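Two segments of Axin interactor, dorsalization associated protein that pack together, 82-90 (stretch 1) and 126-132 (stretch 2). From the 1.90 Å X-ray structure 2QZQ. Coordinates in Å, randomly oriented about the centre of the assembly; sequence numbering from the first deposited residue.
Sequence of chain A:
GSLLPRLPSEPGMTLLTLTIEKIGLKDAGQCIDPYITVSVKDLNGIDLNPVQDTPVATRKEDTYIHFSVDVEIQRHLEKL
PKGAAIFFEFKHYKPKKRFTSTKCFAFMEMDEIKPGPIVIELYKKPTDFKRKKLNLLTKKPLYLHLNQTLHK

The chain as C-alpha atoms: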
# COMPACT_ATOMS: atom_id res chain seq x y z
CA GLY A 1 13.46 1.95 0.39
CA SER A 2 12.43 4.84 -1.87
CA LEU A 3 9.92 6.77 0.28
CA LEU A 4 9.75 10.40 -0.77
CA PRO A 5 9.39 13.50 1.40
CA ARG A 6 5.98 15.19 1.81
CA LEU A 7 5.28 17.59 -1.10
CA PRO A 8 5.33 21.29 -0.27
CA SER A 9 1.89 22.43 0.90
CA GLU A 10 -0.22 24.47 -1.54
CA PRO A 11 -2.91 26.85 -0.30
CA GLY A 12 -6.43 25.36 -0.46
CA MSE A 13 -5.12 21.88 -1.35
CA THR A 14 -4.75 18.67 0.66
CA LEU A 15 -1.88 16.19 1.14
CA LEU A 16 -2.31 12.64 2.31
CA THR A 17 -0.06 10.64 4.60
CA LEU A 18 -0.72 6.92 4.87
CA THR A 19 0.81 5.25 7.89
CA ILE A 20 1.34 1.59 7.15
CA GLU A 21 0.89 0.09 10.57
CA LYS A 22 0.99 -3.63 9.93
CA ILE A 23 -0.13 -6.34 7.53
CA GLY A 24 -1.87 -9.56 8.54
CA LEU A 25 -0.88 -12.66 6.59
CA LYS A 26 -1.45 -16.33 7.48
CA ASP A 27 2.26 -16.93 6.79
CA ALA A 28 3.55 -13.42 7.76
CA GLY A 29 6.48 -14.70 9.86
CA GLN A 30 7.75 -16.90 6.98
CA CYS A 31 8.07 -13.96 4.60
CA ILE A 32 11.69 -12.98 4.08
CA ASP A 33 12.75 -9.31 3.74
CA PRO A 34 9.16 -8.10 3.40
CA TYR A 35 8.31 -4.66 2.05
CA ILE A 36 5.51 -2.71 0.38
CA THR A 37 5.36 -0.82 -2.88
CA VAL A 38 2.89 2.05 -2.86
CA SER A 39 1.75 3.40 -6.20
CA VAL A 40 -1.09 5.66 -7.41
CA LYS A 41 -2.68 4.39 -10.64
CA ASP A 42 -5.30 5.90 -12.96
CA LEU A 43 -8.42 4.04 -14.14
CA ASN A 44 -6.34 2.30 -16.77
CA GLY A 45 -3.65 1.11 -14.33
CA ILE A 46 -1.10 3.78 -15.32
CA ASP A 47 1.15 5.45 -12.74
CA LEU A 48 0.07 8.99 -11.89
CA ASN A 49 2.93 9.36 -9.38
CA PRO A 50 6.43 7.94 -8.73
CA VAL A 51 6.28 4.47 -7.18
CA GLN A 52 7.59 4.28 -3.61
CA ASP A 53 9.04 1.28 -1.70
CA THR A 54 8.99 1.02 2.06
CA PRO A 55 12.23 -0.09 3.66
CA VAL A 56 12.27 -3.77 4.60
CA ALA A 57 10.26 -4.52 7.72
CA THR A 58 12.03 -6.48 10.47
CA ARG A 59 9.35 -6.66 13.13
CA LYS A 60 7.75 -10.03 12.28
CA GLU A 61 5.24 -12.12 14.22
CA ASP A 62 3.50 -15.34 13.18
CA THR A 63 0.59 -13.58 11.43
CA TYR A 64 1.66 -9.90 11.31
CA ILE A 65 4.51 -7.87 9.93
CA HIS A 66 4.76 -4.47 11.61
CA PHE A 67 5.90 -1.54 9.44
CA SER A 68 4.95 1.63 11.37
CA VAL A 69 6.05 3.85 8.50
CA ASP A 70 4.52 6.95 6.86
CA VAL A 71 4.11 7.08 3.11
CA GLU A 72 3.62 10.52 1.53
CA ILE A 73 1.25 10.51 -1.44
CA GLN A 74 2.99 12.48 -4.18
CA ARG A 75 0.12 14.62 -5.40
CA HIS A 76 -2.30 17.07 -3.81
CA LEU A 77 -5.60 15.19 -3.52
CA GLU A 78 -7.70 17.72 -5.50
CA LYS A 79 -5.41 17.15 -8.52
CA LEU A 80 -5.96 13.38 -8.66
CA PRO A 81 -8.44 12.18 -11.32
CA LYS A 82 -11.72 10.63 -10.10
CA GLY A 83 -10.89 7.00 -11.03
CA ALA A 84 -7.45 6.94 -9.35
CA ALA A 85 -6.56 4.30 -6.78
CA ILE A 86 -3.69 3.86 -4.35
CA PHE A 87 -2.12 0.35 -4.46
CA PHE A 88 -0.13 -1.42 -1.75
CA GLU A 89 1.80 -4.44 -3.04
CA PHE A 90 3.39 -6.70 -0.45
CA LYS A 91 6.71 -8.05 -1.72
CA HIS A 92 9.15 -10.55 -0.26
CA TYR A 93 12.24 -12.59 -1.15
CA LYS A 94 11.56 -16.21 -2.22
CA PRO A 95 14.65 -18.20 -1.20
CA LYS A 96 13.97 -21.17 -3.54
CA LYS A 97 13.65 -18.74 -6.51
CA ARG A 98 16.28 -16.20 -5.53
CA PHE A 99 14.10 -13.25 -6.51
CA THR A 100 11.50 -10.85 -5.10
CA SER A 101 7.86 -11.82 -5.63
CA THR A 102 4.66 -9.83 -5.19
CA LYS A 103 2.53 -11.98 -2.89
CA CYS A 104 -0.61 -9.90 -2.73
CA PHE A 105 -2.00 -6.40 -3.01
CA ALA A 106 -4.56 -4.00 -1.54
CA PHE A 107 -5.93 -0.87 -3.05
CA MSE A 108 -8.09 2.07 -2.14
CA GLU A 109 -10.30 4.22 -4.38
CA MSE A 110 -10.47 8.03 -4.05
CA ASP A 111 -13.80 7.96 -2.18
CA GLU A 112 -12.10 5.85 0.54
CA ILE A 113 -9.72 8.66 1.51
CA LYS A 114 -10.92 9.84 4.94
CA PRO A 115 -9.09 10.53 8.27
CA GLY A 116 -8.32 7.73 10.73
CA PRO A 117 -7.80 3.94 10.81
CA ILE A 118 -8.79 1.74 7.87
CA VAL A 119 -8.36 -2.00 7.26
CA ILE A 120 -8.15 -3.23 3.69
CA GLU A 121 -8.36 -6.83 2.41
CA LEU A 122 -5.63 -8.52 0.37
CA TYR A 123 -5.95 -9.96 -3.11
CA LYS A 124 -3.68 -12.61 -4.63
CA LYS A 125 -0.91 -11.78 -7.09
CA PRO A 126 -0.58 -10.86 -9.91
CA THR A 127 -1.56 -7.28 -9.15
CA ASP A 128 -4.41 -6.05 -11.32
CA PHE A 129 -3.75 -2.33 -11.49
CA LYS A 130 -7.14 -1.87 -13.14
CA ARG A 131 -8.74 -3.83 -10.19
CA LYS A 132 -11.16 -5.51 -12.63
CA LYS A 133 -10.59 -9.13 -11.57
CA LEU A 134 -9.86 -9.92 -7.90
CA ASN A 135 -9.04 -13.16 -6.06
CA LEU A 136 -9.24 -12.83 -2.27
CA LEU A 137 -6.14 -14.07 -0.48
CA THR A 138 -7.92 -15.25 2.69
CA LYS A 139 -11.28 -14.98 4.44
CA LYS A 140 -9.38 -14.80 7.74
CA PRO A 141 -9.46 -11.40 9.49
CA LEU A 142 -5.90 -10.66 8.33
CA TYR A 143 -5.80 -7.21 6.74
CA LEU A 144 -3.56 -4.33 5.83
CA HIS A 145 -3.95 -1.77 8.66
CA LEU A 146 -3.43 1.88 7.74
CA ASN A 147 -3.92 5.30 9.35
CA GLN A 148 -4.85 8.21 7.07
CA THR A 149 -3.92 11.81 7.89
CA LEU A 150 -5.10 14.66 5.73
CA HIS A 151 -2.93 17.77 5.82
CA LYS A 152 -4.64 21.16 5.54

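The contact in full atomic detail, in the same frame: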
# COMPACT_ATOMS: atom_id res chain seq x y z
N LYS A 82 -10.70 11.35 -10.88
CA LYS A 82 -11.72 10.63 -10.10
C LYS A 82 -11.58 9.09 -10.03
O LYS A 82 -11.93 8.47 -9.00
CB LYS A 82 -13.14 11.04 -10.52
CG LYS A 82 -13.47 12.29 -9.89
N GLY A 83 -11.06 8.46 -11.07
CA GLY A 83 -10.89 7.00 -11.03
C GLY A 83 -9.53 6.51 -10.52
O GLY A 83 -9.19 5.35 -10.73
N ALA A 84 -8.75 7.38 -9.88
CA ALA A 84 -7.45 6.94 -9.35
C ALA A 84 -7.62 5.99 -8.17
O ALA A 84 -8.65 5.97 -7.48
CB ALA A 84 -6.60 8.12 -8.97
N ALA A 85 -6.61 5.15 -7.97
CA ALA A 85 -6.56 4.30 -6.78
C ALA A 85 -5.12 4.22 -6.28
O ALA A 85 -4.17 4.31 -7.07
CB ALA A 85 -7.07 2.92 -7.10
N ILE A 86 -4.98 4.08 -4.98
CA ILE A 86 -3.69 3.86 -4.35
C ILE A 86 -3.53 2.34 -4.10
O ILE A 86 -4.38 1.71 -3.45
CB ILE A 86 -3.58 4.62 -3.00
CG1 ILE A 86 -4.01 6.10 -3.17
CG2 ILE A 86 -2.14 4.58 -2.43
CD1 ILE A 86 -4.03 6.86 -1.85
N PHE A 87 -2.44 1.78 -4.61
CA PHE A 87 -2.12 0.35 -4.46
C PHE A 87 -1.02 0.13 -3.44
O PHE A 87 -0.13 0.95 -3.30
CB PHE A 87 -1.64 -0.20 -5.80
CG PHE A 87 -2.75 -0.54 -6.72
CD1 PHE A 87 -3.21 -1.85 -6.80
CD2 PHE A 87 -3.35 0.44 -7.51
CE1 PHE A 87 -4.30 -2.17 -7.68
CE2 PHE A 87 -4.42 0.13 -8.36
CZ PHE A 87 -4.89 -1.18 -8.43
N PHE A 88 -1.11 -1.00 -2.73
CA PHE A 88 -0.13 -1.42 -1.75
C PHE A 88 0.16 -2.85 -2.14
O PHE A 88 -0.75 -3.68 -2.08
CB PHE A 88 -0.72 -1.39 -0.33
CG PHE A 88 -1.35 -0.07 0.01
CD1 PHE A 88 -0.63 0.91 0.66
CD2 PHE A 88 -2.66 0.20 -0.40
CE1 PHE A 88 -1.21 2.17 0.93
CE2 PHE A 88 -3.23 1.43 -0.12
CZ PHE A 88 -2.51 2.42 0.52
N GLU A 89 1.37 -3.10 -2.61
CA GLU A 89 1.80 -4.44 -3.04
C GLU A 89 2.81 -4.95 -2.03
O GLU A 89 3.82 -4.30 -1.83
CB GLU A 89 2.46 -4.40 -4.40
CG GLU A 89 1.52 -4.02 -5.54
CD GLU A 89 2.26 -3.94 -6.85
OE1 GLU A 89 2.94 -2.92 -7.08
OE2 GLU A 89 2.16 -4.91 -7.63
N PHE A 90 2.52 -6.09 -1.42
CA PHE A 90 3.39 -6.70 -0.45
C PHE A 90 4.36 -7.62 -1.19
O PHE A 90 3.94 -8.52 -1.92
CB PHE A 90 2.59 -7.48 0.57
CG PHE A 90 3.44 -8.21 1.58
CD1 PHE A 90 3.79 -7.61 2.77
CD2 PHE A 90 3.90 -9.51 1.31
CE1 PHE A 90 4.58 -8.30 3.70
CE2 PHE A 90 4.67 -10.19 2.21
CZ PHE A 90 5.01 -9.59 3.42
N PRO A 126 -1.28 -12.11 -9.53
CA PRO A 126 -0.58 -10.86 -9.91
C PRO A 126 -1.45 -9.63 -9.67
O PRO A 126 -2.68 -9.70 -9.74
CB PRO A 126 -0.31 -11.04 -11.42
CG PRO A 126 -1.36 -11.96 -11.89
CD PRO A 126 -1.80 -12.83 -10.71
N THR A 127 -0.81 -8.51 -9.39
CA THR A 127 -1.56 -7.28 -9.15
C THR A 127 -2.35 -6.92 -10.40
O THR A 127 -1.80 -6.92 -11.51
CB THR A 127 -0.63 -6.14 -8.74
OG1 THR A 127 0.17 -6.57 -7.63
CG2 THR A 127 -1.45 -4.91 -8.29
N ASP A 128 -3.64 -6.62 -10.23
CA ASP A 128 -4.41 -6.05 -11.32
C ASP A 128 -4.56 -4.59 -11.00
O ASP A 128 -5.39 -4.21 -10.15
CB ASP A 128 -5.78 -6.72 -11.43
CG ASP A 128 -6.63 -6.17 -12.60
OD1 ASP A 128 -6.20 -5.24 -13.31
OD2 ASP A 128 -7.74 -6.67 -12.78
N PHE A 129 -3.74 -3.77 -11.67
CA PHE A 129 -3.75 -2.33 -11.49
C PHE A 129 -4.98 -1.63 -12.04
O PHE A 129 -5.20 -0.46 -11.76
CB PHE A 129 -2.47 -1.71 -12.06
CG PHE A 129 -1.23 -2.02 -11.25
CD1 PHE A 129 -1.12 -1.63 -9.92
CD2 PHE A 129 -0.16 -2.71 -11.84
CE1 PHE A 129 0.04 -1.89 -9.20
CE2 PHE A 129 1.00 -2.97 -11.11
CZ PHE A 129 1.09 -2.56 -9.79
N LYS A 130 -5.81 -2.37 -12.77
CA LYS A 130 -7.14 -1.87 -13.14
C LYS A 130 -8.23 -2.35 -12.16
O LYS A 130 -9.38 -1.91 -12.26
CB LYS A 130 -7.48 -2.29 -14.58
CG LYS A 130 -6.59 -1.63 -15.63
CD LYS A 130 -6.87 -2.24 -16.97
CE LYS A 130 -5.91 -1.70 -18.02
NZ LYS A 130 -6.15 -2.40 -19.30
N ARG A 131 -7.83 -3.21 -11.20
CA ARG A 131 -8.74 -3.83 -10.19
C ARG A 131 -10.09 -4.35 -10.75
O ARG A 131 -11.14 -4.20 -10.15
CB ARG A 131 -8.89 -2.97 -8.91
CG ARG A 131 -9.37 -1.55 -9.06
CD ARG A 131 -8.24 -0.53 -9.25
NE ARG A 131 -8.78 0.84 -9.38
CZ ARG A 131 -8.24 1.81 -10.13
NH1 ARG A 131 -7.12 1.62 -10.86
NH2 ARG A 131 -8.81 2.99 -10.12
N LYS A 132 -10.00 -4.97 -11.91
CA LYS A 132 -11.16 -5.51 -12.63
C LYS A 132 -11.47 -6.94 -12.21
O LYS A 132 -12.64 -7.34 -12.17
CB LYS A 132 -10.87 -5.49 -14.13
CG LYS A 132 -10.72 -4.11 -14.77
CD LYS A 132 -11.79 -3.17 -14.28
CE LYS A 132 -12.25 -2.22 -15.37
NZ LYS A 132 -13.64 -1.80 -15.01

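The most unusual feature of this contact is a very short hydrogen bond at one end, where Arg 131 NH2 donates to the backbone carbonyl Gly 83 O at 2.5 Å; with an N-H...O angle of 122° the bond is strongly bent, so the close approach is not matched by good alignment. The oxygen lies at the edge of the guanidinium, near its plane, where the N-H groups are directed, while Ala 85 CB sits over one face, 3.4 Å from Arg 131 CZ. A second donor, Arg 131 NH1, turns back to Phe 129 O at 3.0 Å and ties the long side chain to its own loop.

Stretch 1 becomes a strand from Ala 85 onward; stretch 2 has no regular helix or strand and runs antiparallel alongside it. Phe 87 CA lies 7.7 Å from Phe 129 CA, and Glu 89 CA 7.5 Å from Thr 127 CA; the gap is filled by side chains and no backbone-to-backbone hydrogen bond crosses it. Alternation along the strand directs Ala 85, Phe 87 and Glu 89 toward the loop and Phe 88 away.

Phe 129 starts sideways, but its ring reaches in and sets its slightly positive C-H edge against the electron-rich face of Phe 87, with ring centroids 5.0 Å apart and planes at 72°; Phe 87 CG and Phe 129 CD1 are 3.8 Å apart. Thr 127 CG2 adds an apolar contact 3.8 Å from Phe 87 CD1.

At the other end, Thr 127 OG1 donates to the carboxylate oxygen Glu 89 OE2 at 2.6 Å, while Glu 89 OE1 meets the edge of the Phe 129 ring, 3.3 Å from Phe 129 CZ, where the same C-H rim suits a negative oxygen.

A type I turn from Asp 128 to Arg 131 shapes the loop, closed by Arg 131 N to Asp 128 O at 2.8 Å.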